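Local coordinates for protein probable TonB-dependent receptor (PDB 4K3F) that probably binds methionine as a periplasmic NlpA-family lipoprotein serving nutrient uptake, and holds selenomethionine in its ligand pocket, at residues A[43-46]-A[47-51]; A[63-66]-A[67-70]; A[159-162]-A[163-166]; A[172-175]-A[176-179]; A[223-226]-A[227-231]. All blocks are in the same frame, centred on the assembly; numbering follows the deposited sequence.

How the interactions relate
All five interactions are local contacts within single helices or helix ends, and they follow one another along the chain from interaction 1 to interaction 5. Interactions 1 and 2, with centres about 13 Å apart, meet where N44 ND2 lies 3.4 Å from F66 CG, across the ring from K70. Interactions 3 and 4, with centres about 14 Å apart, meet where P159 CB packs 3.7 Å from A178 CB. Interaction 5 lies about 7 Å from interaction 4 at the nearest atoms. The six-stranded sheet has interactions 1, 2 and 5 on its helices, the five-stranded sheet carries interaction 3, and interaction 4 borders the ligand between them, as befits a two-lobed binding protein.

Interaction 1 (A[43-46]-A[47-51]); sequences PNVQ and VSEKR
Q46 and R51 meet at the C-terminal end of helix 42-48, a worked example of the Schellman motif. K50, with positive phi, is the C' residue: R51 N returns to Q46 O (2.9 Å) and K50 N to V47 O (2.9 Å), so the chain leaves the helix through a tight turn closed by two backbone hydrogen bonds. The two side chains cross at about a right angle. Q46 is bent at chi2 (-87°), which lays its amide across the aliphatic start of R51; Q46 OE1 touches R51 CB at 3.3 Å and also nears R51 CD, while the amide and guanidinium planes are turned 56° apart. This is packing of an amide on methylenes, with no polar bond between the two groups.

V45 and E49 behave differently. They run side by side and point the same way, and V45 CG1, swung anti to its own nitrogen (chi1 172°), rests 3.5 Å from E49 OE2. In the backbone, E49 N keeps the helical bond to V45 O at 2.8 Å. On the inner side, V47 CG2 sits 3.4 Å from P43 O, and V47 O is also met by R203 NH1. The buried amide of N44 faces away from the turn: its OD1 accepts from N55 and from Q58, the latter a residue of the selenomethionine pocket, which ties this helix to strand 54-59. At the outer end the charges pair along the turn itself, with R51 NE donating in the guanidinium plane to the anti lone pair of E49 OE1, 2.8 Å away.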
loop_
_atom_site.group_PDB
_atom_site.type_symbol
_atom_site.label_atom_id
_atom_site.label_comp_id
_atom_site.label_asym_id
_atom_site.label_seq_id
_atom_site.Cartn_x
_atom_site.Cartn_y
_atom_site.Cartn_z
ATOM N N PRO A 43 -11.208 5.760 -3.839
ATOM C CA PRO A 43 -10.408 7.002 -3.697
ATOM C C PRO A 43 -9.965 7.590 -5.047
ATOM O O PRO A 43 -9.907 8.834 -5.184
ATOM C CB PRO A 43 -9.234 6.588 -2.764
ATOM C CG PRO A 43 -9.801 5.423 -2.009
ATOM C CD PRO A 43 -10.664 4.673 -2.998
ATOM N N ASN A 44 -9.672 6.733 -6.039
ATOM C CA ASN A 44 -9.261 7.206 -7.328
ATOM C C ASN A 44 -10.453 7.696 -8.124
ATOM O O ASN A 44 -10.410 8.734 -8.771
ATOM C CB ASN A 44 -8.536 6.109 -8.072
ATOM C CG ASN A 44 -7.080 6.055 -7.747
ATOM O OD1 ASN A 44 -6.516 7.008 -7.240
ATOM N ND2 ASN A 44 -6.438 4.921 -8.063
ATOM N N VAL A 45 -11.530 6.922 -8.083
ATOM C CA VAL A 45 -12.774 7.291 -8.783
ATOM C C VAL A 45 -13.267 8.664 -8.292
ATOM O O VAL A 45 -13.672 9.494 -9.093
ATOM C CB VAL A 45 -13.884 6.231 -8.540
ATOM C CG1 VAL A 45 -15.209 6.723 -9.114
ATOM C CG2 VAL A 45 -13.482 4.901 -9.111
ATOM N N GLN A 46 -13.197 8.917 -6.981
ATOM C CA GLN A 46 -13.686 10.181 -6.418
ATOM C C GLN A 46 -12.883 11.361 -6.930
ATOM O O GLN A 46 -13.411 12.440 -7.210
ATOM C CB GLN A 46 -13.602 10.160 -4.896
ATOM C CG GLN A 46 -14.646 9.251 -4.271
ATOM C CD GLN A 46 -15.977 9.926 -4.016
ATOM O OE1 GLN A 46 -16.048 11.111 -3.761
ATOM N NE2 GLN A 46 -17.011 9.159 -4.028
ATOM N N VAL A 47 -11.580 11.163 -7.088
ATOM C CA VAL A 47 -10.734 12.257 -7.597
ATOM C C VAL A 47 -10.971 12.508 -9.092
ATOM O O VAL A 47 -11.135 13.655 -9.531
ATOM C CB VAL A 47 -9.232 12.037 -7.242
ATOM C CG1 VAL A 47 -8.363 13.174 -7.802
ATOM C CG2 VAL A 47 -9.047 12.033 -5.738
ATOM N N SER A 48 -11.010 11.424 -9.834
ATOM C CA SER A 48 -11.212 11.483 -11.286
ATOM C C SER A 48 -12.569 12.041 -11.635
ATOM O O SER A 48 -12.672 12.763 -12.615
ATOM C CB SER A 48 -11.055 10.113 -11.898
ATOM O OG SER A 48 -9.684 9.781 -11.882
ATOM N N GLU A 49 -13.572 11.753 -10.799
ATOM C CA GLU A 49 -14.931 12.311 -10.963
ATOM C C GLU A 49 -15.082 13.721 -10.393
ATOM O O GLU A 49 -16.205 14.268 -10.358
ATOM C CB GLU A 49 -15.984 11.369 -10.398
ATOM C CG GLU A 49 -16.108 10.095 -11.182
ATOM C CD GLU A 49 -17.240 9.198 -10.717
ATOM O OE1 GLU A 49 -17.881 9.453 -9.659
ATOM O OE2 GLU A 49 -17.444 8.187 -11.405
ATOM N N LYS A 50 -13.958 14.332 -9.981
ATOM C CA LYS A 50 -13.929 15.717 -9.533
ATOM C C LYS A 50 -14.826 15.910 -8.277
ATOM O O LYS A 50 -15.496 16.947 -8.126
ATOM C CB LYS A 50 -14.270 16.681 -10.724
ATOM C CG LYS A 50 -13.618 16.268 -12.073
ATOM C CD LYS A 50 -13.953 17.210 -13.224
ATOM C CE LYS A 50 -13.261 16.861 -14.549
ATOM N NZ LYS A 50 -11.765 16.701 -14.408
ATOM N N ARG A 51 -14.847 14.913 -7.415
ATOM C CA ARG A 51 -15.596 14.979 -6.187
ATOM C C ARG A 51 -14.693 15.404 -5.055
ATOM O O ARG A 51 -15.148 16.042 -4.090
ATOM C CB ARG A 51 -16.271 13.659 -5.863
ATOM C CG ARG A 51 -17.260 13.259 -6.940
ATOM C CD ARG A 51 -17.966 11.936 -6.702
ATOM N NE ARG A 51 -18.682 11.511 -7.919
ATOM C CZ ARG A 51 -19.909 11.931 -8.282
ATOM N NH1 ARG A 51 -20.612 12.751 -7.534
ATOM N NH2 ARG A 51 -20.435 11.544 -9.431
#

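Interaction 2 (A[63-66]-A[67-70]); sequences LDEF and NKAK
F66 and K70, one helical turn apart on helix 60-70, make the close-packed part of this contact. K70 CG lies over one face of the ring, 3.9 Å from its centroid, a CH-pi contact. The chain then folds back at chi2 (-47°) and again at chi4, which returns NZ to the same ring as an off-centre cation-pi partner, 4.2 Å from the centroid. Lysine methylene and ammonium thus both lean on one phenylalanine, while K70 N holds F66 O at 2.9 Å. L63 CD1 adds a touch on N67 ND2 at 3.7 Å.

The other flank is looser and wet. E65 and K68 keep their charged atoms apart, and a water spans them, donating to E65 OE2 (2.9 Å) and accepting from K68 NZ (2.8 Å). A second water links D64 OD1 to N67 ND2; D64 OD1 also accepts from Q60 NE2.

N67 anchors the helix to the following loop, its OD1 bonded to T72 OG1 and its ND2 to L74 O. Inward, L63 packs on I199 and V201 of strand 198-202, and F66 reaches V41 just ahead of helix 42-48.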
loop_
_atom_site.group_PDB
_atom_site.type_symbol
_atom_site.label_atom_id
_atom_site.label_comp_id
_atom_site.label_asym_id
_atom_site.label_seq_id
_atom_site.Cartn_x
_atom_site.Cartn_y
_atom_site.Cartn_z
ATOM N N LEU A 63 -1.119 3.059 -9.287
ATOM C CA LEU A 63 -1.690 4.221 -9.955
ATOM C C LEU A 63 -1.575 4.048 -11.452
ATOM O O LEU A 63 -2.507 4.332 -12.204
ATOM C CB LEU A 63 -1.005 5.512 -9.494
ATOM C CG LEU A 63 -1.461 6.733 -10.249
ATOM C CD1 LEU A 63 -2.940 7.021 -10.079
ATOM C CD2 LEU A 63 -0.592 7.943 -9.888
ATOM N N ASP A 64 -0.372 3.702 -11.899
ATOM C CA ASP A 64 -0.143 3.621 -13.349
ATOM C C ASP A 64 -1.085 2.577 -14.000
ATOM O O ASP A 64 -1.697 2.802 -15.094
ATOM C CB ASP A 64 1.316 3.246 -13.646
ATOM C CG ASP A 64 2.317 4.331 -13.257
ATOM O OD1 ASP A 64 1.933 5.483 -13.047
ATOM O OD2 ASP A 64 3.546 3.998 -13.185
ATOM N N GLU A 65 -1.197 1.411 -13.346
ATOM C CA GLU A 65 -2.091 0.367 -13.796
ATOM C C GLU A 65 -3.546 0.790 -13.711
ATOM O O GLU A 65 -4.341 0.499 -14.618
ATOM C CB GLU A 65 -1.848 -0.898 -12.973
ATOM C CG GLU A 65 -2.764 -2.061 -13.299
ATOM C CD GLU A 65 -2.749 -2.514 -14.750
ATOM O OE1 GLU A 65 -1.753 -2.289 -15.482
ATOM O OE2 GLU A 65 -3.732 -3.177 -15.134
ATOM N N PHE A 66 -3.895 1.534 -12.631
ATOM C CA PHE A 66 -5.264 2.030 -12.494
ATOM C C PHE A 66 -5.604 3.002 -13.637
ATOM O O PHE A 66 -6.643 2.880 -14.289
ATOM C CB PHE A 66 -5.463 2.613 -11.085
ATOM C CG PHE A 66 -6.918 2.798 -10.717
ATOM C CD1 PHE A 66 -7.634 3.866 -11.207
ATOM C CD2 PHE A 66 -7.532 1.901 -9.872
ATOM C CE1 PHE A 66 -8.966 4.016 -10.878
ATOM C CE2 PHE A 66 -8.850 2.069 -9.509
ATOM C CZ PHE A 66 -9.564 3.116 -10.038
ATOM N N ASN A 67 -4.739 3.971 -13.924
ATOM C CA ASN A 67 -4.990 4.862 -15.046
ATOM C C ASN A 67 -5.095 4.141 -16.378
ATOM O O ASN A 67 -5.922 4.495 -17.234
ATOM C CB ASN A 67 -3.860 5.875 -15.151
ATOM C CG ASN A 67 -3.967 7.018 -14.128
ATOM O OD1 ASN A 67 -5.043 7.495 -13.756
ATOM N ND2 ASN A 67 -2.829 7.521 -13.755
ATOM N N LYS A 68 -4.244 3.139 -16.572
ATOM C CA LYS A 68 -4.323 2.322 -17.779
ATOM C C LYS A 68 -5.691 1.617 -17.865
ATOM O O LYS A 68 -6.379 1.718 -18.886
ATOM C CB LYS A 68 -3.201 1.306 -17.810
ATOM C CG LYS A 68 -3.235 0.380 -19.011
ATOM C CD LYS A 68 -2.114 -0.653 -18.930
ATOM C CE LYS A 68 -2.102 -1.542 -20.167
ATOM N NZ LYS A 68 -3.324 -2.378 -20.245
ATOM N N ALA A 69 -6.084 0.928 -16.791
ATOM C CA ALA A 69 -7.316 0.155 -16.800
ATOM C C ALA A 69 -8.559 1.018 -16.955
ATOM O O ALA A 69 -9.496 0.650 -17.646
ATOM C CB ALA A 69 -7.428 -0.682 -15.569
ATOM N N LYS A 70 -8.573 2.155 -16.285
ATOM C CA LYS A 70 -9.749 3.006 -16.266
ATOM C C LYS A 70 -9.761 4.140 -17.274
ATOM O O LYS A 70 -10.758 4.846 -17.397
ATOM C CB LYS A 70 -9.887 3.564 -14.848
ATOM C CG LYS A 70 -10.109 2.505 -13.814
ATOM C CD LYS A 70 -11.183 1.508 -14.235
ATOM C CE LYS A 70 -11.802 0.785 -13.058
ATOM N NZ LYS A 70 -10.781 0.183 -12.168
HETATM O O HOH W 1 -0.031 6.932 -14.318
HETATM O O HOH W 2 -4.648 -2.696 -17.796
#

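Interaction 3 (A[159-162]-A[163-166]); sequences PRVL and TQVD
L162 O is gripped from two directions: by V165 N, through a long, weak bond of 3.5 Å, and by a water that donates to it at 2.7 Å. The same water also donates to V165 O at 2.7 Å. Those two carbonyl oxygens lie close together as a pair of acceptors, and the shared water offers each of them a proton.

The firmer backbone bond is Q164 N to V161 O at 2.8 Å. Its donor stands 50° out of the carbonyl plane, so no lone pair is met squarely. It closes a type I beta turn through L162 and T163, by which the short, loosely held helical turn near 159-161 gives way to the loop before strand 167-170. A second water bridges the start of the turn, donating to P159 O at 2.7 Å and accepting from T163 N at 3.2 Å.

Side chains contribute little across the turn itself. V165 has CG1 anti to its carbonyl carbon (chi1 -59°), which puts CG2 between backbone N and C and 3.6 Å from L162 O. V161 CG2 approaches V165 CG1 only loosely, at 4.5 Å. Both valines turn instead to V105 of strand 103-107, L162 covers A168 of strand 167-170, and T163 reaches S90. The corner therefore meets the sheet through apolar side chains that diverge, the valines to strand 103-107 and L162 to strand 167-170, while peptide groups and waters bond the turn. Its chemistry implies a turn held together largely through its own backbone and ordered water, with hydrophobic side chains packing it against the five-stranded sheet.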
loop_
_atom_site.group_PDB
_atom_site.type_symbol
_atom_site.label_atom_id
_atom_site.label_comp_id
_atom_site.label_asym_id
_atom_site.label_seq_id
_atom_site.Cartn_x
_atom_site.Cartn_y
_atom_site.Cartn_z
ATOM N N PRO A 159 -7.230 -10.213 5.427
ATOM C CA PRO A 159 -7.153 -10.487 6.892
ATOM C C PRO A 159 -8.259 -11.408 7.372
ATOM O O PRO A 159 -8.036 -12.206 8.276
ATOM C CB PRO A 159 -7.307 -9.097 7.517
ATOM C CG PRO A 159 -6.730 -8.175 6.471
ATOM C CD PRO A 159 -7.133 -8.760 5.151
ATOM N N ARG A 160 -9.416 -11.328 6.725
ATOM C CA ARG A 160 -10.565 -12.142 7.087
ATOM C C ARG A 160 -10.410 -13.589 6.680
ATOM O O ARG A 160 -11.124 -14.453 7.233
ATOM C CB ARG A 160 -11.865 -11.579 6.484
ATOM C CG ARG A 160 -12.503 -10.486 7.339
ATOM C CD ARG A 160 -13.927 -10.164 6.890
ATOM N NE ARG A 160 -14.011 -9.958 5.438
ATOM C CZ ARG A 160 -13.971 -8.780 4.809
ATOM N NH1 ARG A 160 -13.864 -7.635 5.480
ATOM N NH2 ARG A 160 -14.048 -8.748 3.483
ATOM N N VAL A 161 -9.540 -13.871 5.706
ATOM C CA VAL A 161 -9.340 -15.275 5.306
ATOM C C VAL A 161 -8.090 -15.868 5.900
ATOM O O VAL A 161 -7.819 -17.042 5.687
ATOM C CB VAL A 161 -9.366 -15.553 3.779
ATOM C CG1 VAL A 161 -10.668 -15.074 3.157
ATOM C CG2 VAL A 161 -8.168 -14.987 3.080
ATOM N N LEU A 162 -7.355 -15.082 6.671
ATOM C CA LEU A 162 -6.075 -15.547 7.208
ATOM C C LEU A 162 -6.185 -16.891 7.942
ATOM O O LEU A 162 -5.347 -17.763 7.722
ATOM C CB LEU A 162 -5.446 -14.466 8.086
ATOM C CG LEU A 162 -4.115 -14.779 8.767
ATOM C CD1 LEU A 162 -3.008 -14.974 7.752
ATOM C CD2 LEU A 162 -3.758 -13.656 9.725
ATOM N N THR A 163 -7.229 -17.102 8.750
ATOM C CA THR A 163 -7.389 -18.376 9.481
ATOM C C THR A 163 -7.883 -19.558 8.634
ATOM O O THR A 163 -7.974 -20.679 9.131
ATOM C CB THR A 163 -8.316 -18.251 10.721
ATOM O OG1 THR A 163 -9.623 -17.875 10.301
ATOM C CG2 THR A 163 -7.757 -17.211 11.714
ATOM N N GLN A 164 -8.194 -19.297 7.361
ATOM C CA GLN A 164 -8.692 -20.308 6.443
ATOM C C GLN A 164 -7.664 -20.696 5.369
ATOM O O GLN A 164 -8.030 -21.369 4.403
ATOM C CB GLN A 164 -9.953 -19.782 5.725
ATOM C CG GLN A 164 -11.119 -19.367 6.627
ATOM C CD GLN A 164 -12.105 -18.417 5.941
ATOM O OE1 GLN A 164 -12.097 -17.212 6.187
ATOM N NE2 GLN A 164 -12.949 -18.956 5.072
ATOM N N VAL A 165 -6.426 -20.203 5.488
ATOM C CA VAL A 165 -5.360 -20.523 4.560
ATOM C C VAL A 165 -4.068 -20.829 5.322
ATOM O O VAL A 165 -3.967 -20.558 6.508
ATOM C CB VAL A 165 -5.141 -19.361 3.538
ATOM C CG1 VAL A 165 -6.422 -19.108 2.749
ATOM C CG2 VAL A 165 -4.664 -18.094 4.221
ATOM N N ASP A 166 -3.070 -21.379 4.643
ATOM C CA ASP A 166 -1.798 -21.610 5.277
ATOM C C ASP A 166 -0.976 -20.347 5.421
ATOM O O ASP A 166 -0.182 -20.240 6.365
ATOM C CB ASP A 166 -1.060 -22.705 4.508
ATOM C CG ASP A 166 -1.819 -24.055 4.559
ATOM O OD1 ASP A 166 -2.404 -24.381 5.622
ATOM O OD2 ASP A 166 -1.872 -24.776 3.542
HETATM O O HOH W 3 -8.852 -14.464 9.500
HETATM O O HOH W 4 -2.775 -18.506 7.883
#

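Interaction 4 (A[172-175]-A[176-179]); sequences TNYA and LEAK. With MSE (selenomethionine), chain B.
E177 runs back along N173 and Y174 on the last turn of helix 172-177, which ends in a Schellman motif at K179, of positive phi, with K179 N bonded to L176 O at 3.1 Å. From its CB, near Y174 O, the chain passes to CG, which lies 3.5 Å from N173 O, and then extends to the carboxylate. There OE2 comes 4.0 Å from Y174 CD1, with ring and carboxylate planes only 24° apart, and it meets a water at 2.8 Å that also accepts from N173 ND2. The glutamate is thus linked, through that water, to a residue of the ligand pocket.

Elsewhere on the turn, L176 and T172 lie alongside each other, T172 CG2 touching L176 CD1 at 3.7 Å, while L176 N binds T172 O. L176 also packs on V12 of helix 11-26, and Y174 OH bonds to T38 O.

N173 has CG between its backbone N and carbonyl carbon (chi1 71°), which turns the amide over the neighbouring ring and toward the ligand. Its ND2 stands 3.4 Å above the centre of the Y174 ring. Its OD1 accepts from Y40 OH and, weakly, from the amino nitrogen N of selenomethionine at 3.4 Å.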
loop_
_atom_site.group_PDB
_atom_site.type_symbol
_atom_site.label_atom_id
_atom_site.label_comp_id
_atom_site.label_asym_id
_atom_site.label_seq_id
_atom_site.Cartn_x
_atom_site.Cartn_y
_atom_site.Cartn_z
ATOM N N THR A 172 0.152 -3.844 4.100
ATOM C CA THR A 172 0.352 -3.417 5.504
ATOM C C THR A 172 -0.797 -2.540 6.049
ATOM O O THR A 172 -1.180 -2.630 7.225
ATOM C CB THR A 172 1.718 -2.728 5.612
ATOM O OG1 THR A 172 2.707 -3.723 5.361
ATOM C CG2 THR A 172 1.923 -2.100 6.978
ATOM N N ASN A 173 -1.365 -1.651 5.219
ATOM C CA ASN A 173 -2.485 -0.845 5.678
ATOM C C ASN A 173 -3.620 -1.695 6.222
ATOM O O ASN A 173 -4.143 -1.408 7.305
ATOM C CB ASN A 173 -2.995 0.132 4.622
ATOM C CG ASN A 173 -3.721 -0.545 3.484
ATOM O OD1 ASN A 173 -3.122 -1.199 2.631
ATOM N ND2 ASN A 173 -5.030 -0.405 3.476
ATOM N N TYR A 174 -3.900 -2.806 5.529
ATOM C CA TYR A 174 -4.902 -3.736 5.964
ATOM C C TYR A 174 -4.416 -4.609 7.139
ATOM O O TYR A 174 -5.179 -4.870 8.053
ATOM C CB TYR A 174 -5.410 -4.608 4.822
ATOM C CG TYR A 174 -6.216 -3.843 3.795
ATOM C CD1 TYR A 174 -7.282 -3.033 4.176
ATOM C CD2 TYR A 174 -5.914 -3.924 2.461
ATOM C CE1 TYR A 174 -8.026 -2.323 3.268
ATOM C CE2 TYR A 174 -6.652 -3.243 1.514
ATOM C CZ TYR A 174 -7.684 -2.402 1.898
ATOM O OH TYR A 174 -8.428 -1.749 0.947
ATOM N N ALA A 175 -3.158 -5.030 7.116
ATOM C CA ALA A 175 -2.600 -5.777 8.229
ATOM C C ALA A 175 -2.673 -5.014 9.572
ATOM O O ALA A 175 -3.065 -5.582 10.578
ATOM C CB ALA A 175 -1.184 -6.170 7.913
ATOM N N LEU A 176 -2.300 -3.734 9.553
ATOM C CA LEU A 176 -2.299 -2.887 10.736
ATOM C C LEU A 176 -3.729 -2.696 11.216
ATOM O O LEU A 176 -3.968 -2.706 12.389
ATOM C CB LEU A 176 -1.657 -1.544 10.423
ATOM C CG LEU A 176 -0.147 -1.523 10.180
ATOM C CD1 LEU A 176 0.316 -0.143 9.740
ATOM C CD2 LEU A 176 0.598 -1.975 11.422
ATOM N N GLU A 177 -4.714 -2.531 10.327
ATOM C CA GLU A 177 -6.117 -2.436 10.826
ATOM C C GLU A 177 -6.595 -3.714 11.489
ATOM O O GLU A 177 -7.450 -3.694 12.381
ATOM C CB GLU A 177 -7.092 -2.073 9.713
ATOM C CG GLU A 177 -6.950 -0.673 9.196
ATOM C CD GLU A 177 -8.130 -0.332 8.317
ATOM O OE1 GLU A 177 -9.206 -0.040 8.879
ATOM O OE2 GLU A 177 -8.007 -0.419 7.077
ATOM N N ALA A 178 -6.055 -4.833 11.036
ATOM C CA ALA A 178 -6.363 -6.140 11.593
ATOM C C ALA A 178 -5.549 -6.481 12.868
ATOM O O ALA A 178 -5.642 -7.599 13.355
ATOM C CB ALA A 178 -6.127 -7.215 10.531
ATOM N N LYS A 179 -4.729 -5.535 13.343
ATOM C CA LYS A 179 -3.832 -5.711 14.506
ATOM C C LYS A 179 -2.735 -6.732 14.275
ATOM O O LYS A 179 -2.224 -7.295 15.227
ATOM C CB LYS A 179 -4.621 -6.059 15.787
ATOM C CG LYS A 179 -5.766 -5.108 16.095
ATOM C CD LYS A 179 -5.310 -3.657 16.031
ATOM C CE LYS A 179 -6.319 -2.715 16.663
ATOM N NZ LYS A 179 -6.343 -2.852 18.149
HETATM N N MSE B 300 -0.787 0.994 1.402
HETATM C CA MSE B 300 -0.765 -0.091 0.379
HETATM C C MSE B 300 0.666 -0.615 0.325
HETATM O O MSE B 300 1.609 0.183 0.329
HETATM O OXT MSE B 300 0.880 -1.831 0.262
HETATM C CB MSE B 300 -1.215 0.413 -1.003
HETATM C CG MSE B 300 -1.228 -0.682 -2.042
HETATM SE SE MSE B 300 -1.635 0.064 -3.813
HETATM C CE MSE B 300 -3.436 0.567 -3.543
HETATM O O HOH W 5 -5.871 1.047 6.140
#

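Interaction 5 (A[223-226]-A[227-231]); sequences EIKQ and FIQEK
Q226 and E230 are brought together by different choices of first torsion on one face of helix 222-232, an i to i+4 side-chain pair. Q226 swings CG anti to its backbone N (chi1 176°) and then bends at chi2, turning the amide forward along the helix; E230 takes the less usual position for CG, between N and carbonyl carbon (chi1 75°), and runs out extended. The groups cross at about a right angle with their planes 66° apart. Q226 NE2 donates in its own amide plane to E230 OE1 at 3.1 Å, a nearly straight bond that reaches the oxygen on its anti side but tilted from the carboxylate plane. The backbone repeats the same spacing, E230 N binding Q226 O at 3.0 Å.

Around the helix the character changes. K225 CG lies against Q229 NE2 at 3.8 Å, methylene on amide. On the buried side I224 CG2 meets I228 CD1 at 3.8 Å. I224 rests on V20 and V21 of helix 11-26, F227 also touches V20, and I228 packs on P238 of strand 237-238, so this amphipathic helix covers its neighbours with its apolar face and leaves the polar pairs outside. K231 CB comes over the F227 ring, offset toward the rim. Beside the first pair, one water joins the amides of Q226 and Q229, donating to Q229 OE1 at 2.8 Å and, weakly, to Q226 OE1 at 3.4 Å.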
loop_
_atom_site.group_PDB
_atom_site.type_symbol
_atom_site.label_atom_id
_atom_site.label_comp_id
_atom_site.label_asym_id
_atom_site.label_seq_id
_atom_site.Cartn_x
_atom_site.Cartn_y
_atom_site.Cartn_z
ATOM N N GLU A 223 8.345 16.693 11.456
ATOM C CA GLU A 223 7.299 16.334 12.418
ATOM C C GLU A 223 6.529 15.099 11.966
ATOM O O GLU A 223 6.207 14.250 12.778
ATOM C CB GLU A 223 6.371 17.521 12.636
ATOM C CG GLU A 223 7.051 18.673 13.375
ATOM C CD GLU A 223 7.941 19.534 12.505
ATOM O OE1 GLU A 223 7.807 19.515 11.267
ATOM O OE2 GLU A 223 8.808 20.232 13.068
ATOM N N ILE A 224 6.229 14.993 10.664
ATOM C CA ILE A 224 5.489 13.845 10.143
ATOM C C ILE A 224 6.384 12.623 10.146
ATOM O O ILE A 224 5.937 11.517 10.417
ATOM C CB ILE A 224 4.934 14.175 8.743
ATOM C CG1 ILE A 224 3.757 15.110 8.911
ATOM C CG2 ILE A 224 4.514 12.925 8.021
ATOM C CD1 ILE A 224 2.580 14.479 9.670
ATOM N N LYS A 225 7.686 12.841 9.924
ATOM C CA LYS A 225 8.635 11.730 9.953
ATOM C C LYS A 225 8.683 11.141 11.364
ATOM O O LYS A 225 8.600 9.938 11.557
ATOM C CB LYS A 225 10.024 12.173 9.480
ATOM C CG LYS A 225 11.106 11.130 9.652
ATOM C CD LYS A 225 12.444 11.688 9.191
ATOM C CE LYS A 225 12.730 11.284 7.779
ATOM N NZ LYS A 225 14.168 11.421 7.466
ATOM N N GLN A 226 8.743 12.020 12.360
ATOM C CA GLN A 226 8.750 11.586 13.743
ATOM C C GLN A 226 7.479 10.823 14.078
ATOM O O GLN A 226 7.539 9.778 14.740
ATOM C CB GLN A 226 8.901 12.798 14.686
ATOM C CG GLN A 226 8.824 12.493 16.189
ATOM C CD GLN A 226 9.849 11.482 16.643
ATOM O OE1 GLN A 226 11.003 11.573 16.244
ATOM N NE2 GLN A 226 9.436 10.511 17.486
ATOM N N PHE A 227 6.327 11.365 13.673
ATOM C CA PHE A 227 5.074 10.688 13.967
ATOM C C PHE A 227 5.109 9.275 13.385
ATOM O O PHE A 227 4.737 8.313 14.031
ATOM C CB PHE A 227 3.849 11.454 13.405
ATOM C CG PHE A 227 2.574 10.648 13.444
ATOM C CD1 PHE A 227 1.898 10.451 14.642
ATOM C CD2 PHE A 227 2.056 10.080 12.300
ATOM C CE1 PHE A 227 0.742 9.689 14.695
ATOM C CE2 PHE A 227 0.902 9.326 12.339
ATOM C CZ PHE A 227 0.246 9.122 13.541
ATOM N N ILE A 228 5.522 9.159 12.122
ATOM C CA ILE A 228 5.520 7.855 11.437
ATOM C C ILE A 228 6.423 6.872 12.192
ATOM O O ILE A 228 6.073 5.715 12.426
ATOM C CB ILE A 228 5.974 8.004 9.964
ATOM C CG1 ILE A 228 4.878 8.712 9.138
ATOM C CG2 ILE A 228 6.293 6.647 9.359
ATOM C CD1 ILE A 228 5.324 9.188 7.767
ATOM N N GLN A 229 7.601 7.334 12.552
ATOM C CA GLN A 229 8.547 6.475 13.261
ATOM C C GLN A 229 8.030 5.942 14.618
ATOM O O GLN A 229 8.090 4.729 14.923
ATOM C CB GLN A 229 9.847 7.258 13.456
ATOM C CG GLN A 229 10.660 7.361 12.171
ATOM C CD GLN A 229 11.823 8.313 12.305
ATOM O OE1 GLN A 229 11.827 9.181 13.175
ATOM N NE2 GLN A 229 12.801 8.183 11.417
ATOM N N GLU A 230 7.542 6.852 15.450
ATOM C CA GLU A 230 7.082 6.484 16.796
ATOM C C GLU A 230 5.758 5.712 16.758
ATOM O O GLU A 230 5.550 4.807 17.555
ATOM C CB GLU A 230 6.964 7.730 17.691
ATOM C CG GLU A 230 5.747 8.594 17.384
ATOM C CD GLU A 230 5.603 9.794 18.317
ATOM O OE1 GLU A 230 6.411 10.746 18.166
ATOM O OE2 GLU A 230 4.662 9.787 19.169
ATOM N N LYS A 231 4.864 6.063 15.825
ATOM C CA LYS A 231 3.536 5.448 15.811
ATOM C C LYS A 231 3.595 4.006 15.296
ATOM O O LYS A 231 2.978 3.109 15.868
ATOM C CB LYS A 231 2.574 6.307 14.986
ATOM C CG LYS A 231 1.171 5.754 14.897
ATOM C CD LYS A 231 0.357 5.889 16.171
ATOM C CE LYS A 231 -1.028 5.316 15.916
ATOM N NZ LYS A 231 -1.827 5.234 17.152
HETATM O O HOH W 6 12.659 11.842 13.253
#